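Long-range contact in iota-carrageenase (Alteromonas sp., PDB 1H80), which hydrolyses the beta-1,4 linkages inside iota-carrageenan, a sulfated galactan of red algal cell walls, with inversion of anomeric configuration: residues 63-68 with 82-87. Residues are numbered along the deposited sequence; the frame is centred on the assembly and turned at random.
Sequences GTYHFL and SDVIIK. With CA (calcium ion), chain C.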
ATOM      1  N   GLY A  63       2.128 -12.007  24.589  1.00 15.20           N
ATOM      2  CA  GLY A  63       1.277 -13.168  24.440  1.00 15.92           C
ATOM      3  C   GLY A  63       0.785 -13.222  23.012  1.00 15.50           C
ATOM      4  O   GLY A  63       1.156 -12.380  22.188  1.00 14.70           O
ATOM      5  N   THR A  64      -0.043 -14.213  22.712  1.00 14.91           N
ATOM      6  CA  THR A  64      -0.591 -14.369  21.376  1.00 15.72           C
ATOM      7  C   THR A  64      -2.083 -14.109  21.452  1.00 15.43           C
ATOM      8  O   THR A  64      -2.799 -14.739  22.231  1.00 15.49           O
ATOM      9  CB  THR A  64      -0.332 -15.784  20.833  1.00 16.66           C
ATOM     10  OG1 THR A  64       1.081 -15.984  20.700  1.00 18.29           O
ATOM     11  CG2 THR A  64      -0.996 -15.962  19.475  1.00 17.81           C
ATOM     12  N   TYR A  65      -2.549 -13.176  20.635  1.00 14.55           N
ATOM     13  CA  TYR A  65      -3.952 -12.803  20.632  1.00 14.54           C
ATOM     14  C   TYR A  65      -4.597 -12.977  19.282  1.00 14.38           C
ATOM     15  O   TYR A  65      -3.952 -12.838  18.244  1.00 14.77           O
ATOM     16  CB  TYR A  65      -4.093 -11.342  21.046  1.00 14.69           C
ATOM     17  CG  TYR A  65      -3.446 -11.054  22.366  1.00 14.33           C
ATOM     18  CD1 TYR A  65      -4.137 -11.266  23.557  1.00 15.10           C
ATOM     19  CD2 TYR A  65      -2.125 -10.618  22.432  1.00 15.34           C
ATOM     20  CE1 TYR A  65      -3.526 -11.053  24.783  1.00 15.61           C
ATOM     21  CE2 TYR A  65      -1.505 -10.402  23.652  1.00 15.70           C
ATOM     22  CZ  TYR A  65      -2.211 -10.623  24.822  1.00 15.94           C
ATOM     23  OH  TYR A  65      -1.602 -10.426  26.034  1.00 16.92           O
ATOM     24  N   HIS A  66      -5.888 -13.276  19.314  1.00 14.54           N
ATOM     25  CA  HIS A  66      -6.666 -13.436  18.102  1.00 14.10           C
ATOM     26  C   HIS A  66      -7.714 -12.333  18.075  1.00 14.07           C
ATOM     27  O   HIS A  66      -8.569 -12.250  18.961  1.00 14.16           O
ATOM     28  CB  HIS A  66      -7.328 -14.815  18.072  1.00 15.44           C
ATOM     29  CG  HIS A  66      -6.362 -15.935  17.852  1.00 17.59           C
ATOM     30  ND1 HIS A  66      -5.514 -16.394  18.837  1.00 18.80           N
ATOM     31  CD2 HIS A  66      -6.074 -16.655  16.743  1.00 19.01           C
ATOM     32  CE1 HIS A  66      -4.745 -17.349  18.343  1.00 18.40           C
ATOM     33  NE2 HIS A  66      -5.065 -17.527  17.074  1.00 19.32           N
ATOM     34  N   PHE A  67      -7.622 -11.470  17.067  1.00 13.37           N
ATOM     35  CA  PHE A  67      -8.557 -10.363  16.916  1.00 13.78           C
ATOM     36  C   PHE A  67      -9.115 -10.333  15.504  1.00 14.18           C
ATOM     37  O   PHE A  67      -8.491 -10.833  14.569  1.00 15.35           O
ATOM     38  CB  PHE A  67      -7.867  -9.004  17.116  1.00 13.65           C
ATOM     39  CG  PHE A  67      -7.175  -8.837  18.433  1.00 13.80           C
ATOM     40  CD1 PHE A  67      -7.843  -9.065  19.631  1.00 14.11           C
ATOM     41  CD2 PHE A  67      -5.859  -8.380  18.476  1.00 13.77           C
ATOM     42  CE1 PHE A  67      -7.211  -8.836  20.850  1.00 14.50           C
ATOM     43  CE2 PHE A  67      -5.219  -8.147  19.690  1.00 13.96           C
ATOM     44  CZ  PHE A  67      -5.896  -8.374  20.878  1.00 14.44           C
ATOM     45  N   LEU A  68     -10.283  -9.719  15.361  1.00 14.74           N
ATOM     46  CA  LEU A  68     -10.900  -9.534  14.057  1.00 14.55           C
ATOM     47  C   LEU A  68     -12.060  -8.558  14.168  1.00 14.77           C
ATOM     48  O   LEU A  68     -12.852  -8.621  15.112  1.00 14.94           O
ATOM     49  CB  LEU A  68     -11.397 -10.859  13.468  1.00 15.89           C
ATOM     50  CG  LEU A  68     -11.534 -10.799  11.941  1.00 17.15           C
ATOM     51  CD1 LEU A  68     -10.146 -10.754  11.309  1.00 17.28           C
ATOM     52  CD2 LEU A  68     -12.297 -12.016  11.429  1.00 18.00           C
ATOM     53  N   SER A  82       6.703  -5.873  22.996  1.00 13.76           N
ATOM     54  CA  SER A  82       7.558  -6.383  21.931  1.00 14.61           C
ATOM     55  C   SER A  82       7.524  -7.853  21.528  1.00 14.84           C
ATOM     56  O   SER A  82       7.978  -8.194  20.432  1.00 16.07           O
ATOM     57  CB  SER A  82       9.002  -5.975  22.221  1.00 15.29           C
ATOM     58  OG  SER A  82       9.829  -6.205  21.096  1.00 19.22           O
ATOM     59  N   ASP A  83       7.011  -8.725  22.389  1.00 15.61           N
ATOM     60  CA  ASP A  83       6.956 -10.143  22.041  1.00 17.06           C
ATOM     61  C   ASP A  83       5.542 -10.576  21.693  1.00 16.73           C
ATOM     62  O   ASP A  83       5.258 -11.765  21.552  1.00 18.33           O
ATOM     63  CB  ASP A  83       7.499 -10.998  23.187  1.00 19.33           C
ATOM     64  CG  ASP A  83       8.975 -10.765  23.433  1.00 23.02           C
ATOM     65  OD1 ASP A  83       9.748 -10.780  22.451  0.75 24.59           O
ATOM     66  OD2 ASP A  83       9.365 -10.571  24.606  1.00 26.22           O
ATOM     67  N   VAL A  84       4.654  -9.602  21.545  1.00 14.45           N
ATOM     68  CA  VAL A  84       3.271  -9.895  21.213  1.00 13.72           C
ATOM     69  C   VAL A  84       3.127 -10.416  19.793  1.00 13.26           C
ATOM     70  O   VAL A  84       3.832  -9.989  18.881  1.00 13.00           O
ATOM     71  CB  VAL A  84       2.384  -8.640  21.359  1.00 13.34           C
ATOM     72  CG1 VAL A  84       1.009  -8.880  20.717  1.00 11.78           C
ATOM     73  CG2 VAL A  84       2.215  -8.309  22.831  1.00 12.39           C
ATOM     74  N   ILE A  85       2.217 -11.367  19.627  1.00 13.26           N
ATOM     75  CA  ILE A  85       1.921 -11.923  18.320  1.00 14.14           C
ATOM     76  C   ILE A  85       0.418 -11.774  18.177  1.00 13.57           C
ATOM     77  O   ILE A  85      -0.345 -12.216  19.040  1.00 14.51           O
ATOM     78  CB  ILE A  85       2.288 -13.413  18.216  1.00 14.27           C
ATOM     79  CG1 ILE A  85       3.800 -13.590  18.368  1.00 15.71           C
ATOM     80  CG2 ILE A  85       1.820 -13.959  16.872  1.00 15.09           C
ATOM     81  CD1 ILE A  85       4.250 -15.037  18.413  1.00 18.49           C
ATOM     82  N   ILE A  86      -0.002 -11.105  17.112  1.00 13.67           N
ATOM     83  CA  ILE A  86      -1.417 -10.908  16.856  1.00 14.10           C
ATOM     84  C   ILE A  86      -1.789 -11.675  15.600  1.00 14.32           C
ATOM     85  O   ILE A  86      -1.151 -11.533  14.557  1.00 14.41           O
ATOM     86  CB  ILE A  86      -1.751  -9.411  16.670  1.00 14.12           C
ATOM     87  CG1 ILE A  86      -1.651  -8.694  18.018  1.00 14.61           C
ATOM     88  CG2 ILE A  86      -3.147  -9.252  16.089  1.00 14.68           C
ATOM     89  CD1 ILE A  86      -1.806  -7.183  17.931  1.00 15.57           C
ATOM     90  N   LYS A  87      -2.820 -12.501  15.716  1.00 14.65           N
ATOM     91  CA  LYS A  87      -3.292 -13.303  14.594  1.00 15.28           C
ATOM     92  C   LYS A  87      -4.764 -13.016  14.353  1.00 15.55           C
ATOM     93  O   LYS A  87      -5.492 -12.647  15.269  1.00 15.30           O
ATOM     94  CB  LYS A  87      -3.114 -14.794  14.894  1.00 16.36           C
ATOM     95  CG  LYS A  87      -1.678 -15.226  15.117  1.00 17.98           C
ATOM     96  CD  LYS A  87      -1.611 -16.718  15.394  1.00 19.83           C
ATOM     97  CE  LYS A  87      -0.181 -17.205  15.469  1.00 22.28           C
ATOM     98  NZ  LYS A  87      -0.130 -18.687  15.597  1.00 23.54           N
TER
HETATM   99 CA    CA C1492       9.757  -7.629  19.031  1.00 15.96          CA
HETATM  100  O   HOH W   1      10.771  -9.079  20.554  1.00 25.07           O
HETATM  101  O   HOH W   2       8.520  -9.339  17.817  1.00 22.74           O
HETATM  102  O   HOH W   3      11.606  -8.990  17.884  1.00 32.61           O
HETATM  103  O   HOH W   4      10.202  -7.199  16.569  1.00 23.40           O
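Two donors meet at Tyr-65 O: Lys-87 N gives it a hydrogen bond of 2.8 Å, 173° at the hydrogen, and the CA-H of Ile-86 adds a weaker contact. Ile-85 O is gripped in the same manner, by Tyr-65 N at 2.9 Å and by the CA-H of Thr-64. Bonds from Ile-85 N to Gly-63 O and from Phe-67 N to Lys-87 O complete a parallel ladder between successive turns of the beta-helix.

On the buried face, Phe-67 leans across to Ile-86, its CD2 lying 3.7 Å from Ile-86 CG2, while Ile-86 CD1 meets the ring at its edge. Val-84 CG1, anti to its backbone N (chi1 168°), reaches the edge of the Tyr-65 ring at 4.0 Å from CD2. The phenol OH is hydrogen-bonded to Pro-61 O. Phe-100 and Leu-99 of strand 97-102 pack against Phe-67 and Ile-86 respectively.

On the other face Thr-64 and Ile-85 lie side by side, with Thr-64 OG1 3.8 Å from Ile-85 CB. His-66 and Lys-87 do likewise, and Lys-87 CB sits over the imidazole face, 4.3 Å from the ring centroid, as a CH-pi contact. Extended beyond CG, the lysine chain carries CD to 3.9 Å from His-66 NE2, and NZ has a long, weak ion pair with Asp-126.

Just before the ladder, Ser-82 holds a calcium ion through O and OG, with Asn-118, Gly-119 and four waters as further ligands; one water donates to Asp-83 OD1. Backbone bonds thus fix the register, apolar contacts fill one face, and calcium bridges the Ser-82 coil to the following one.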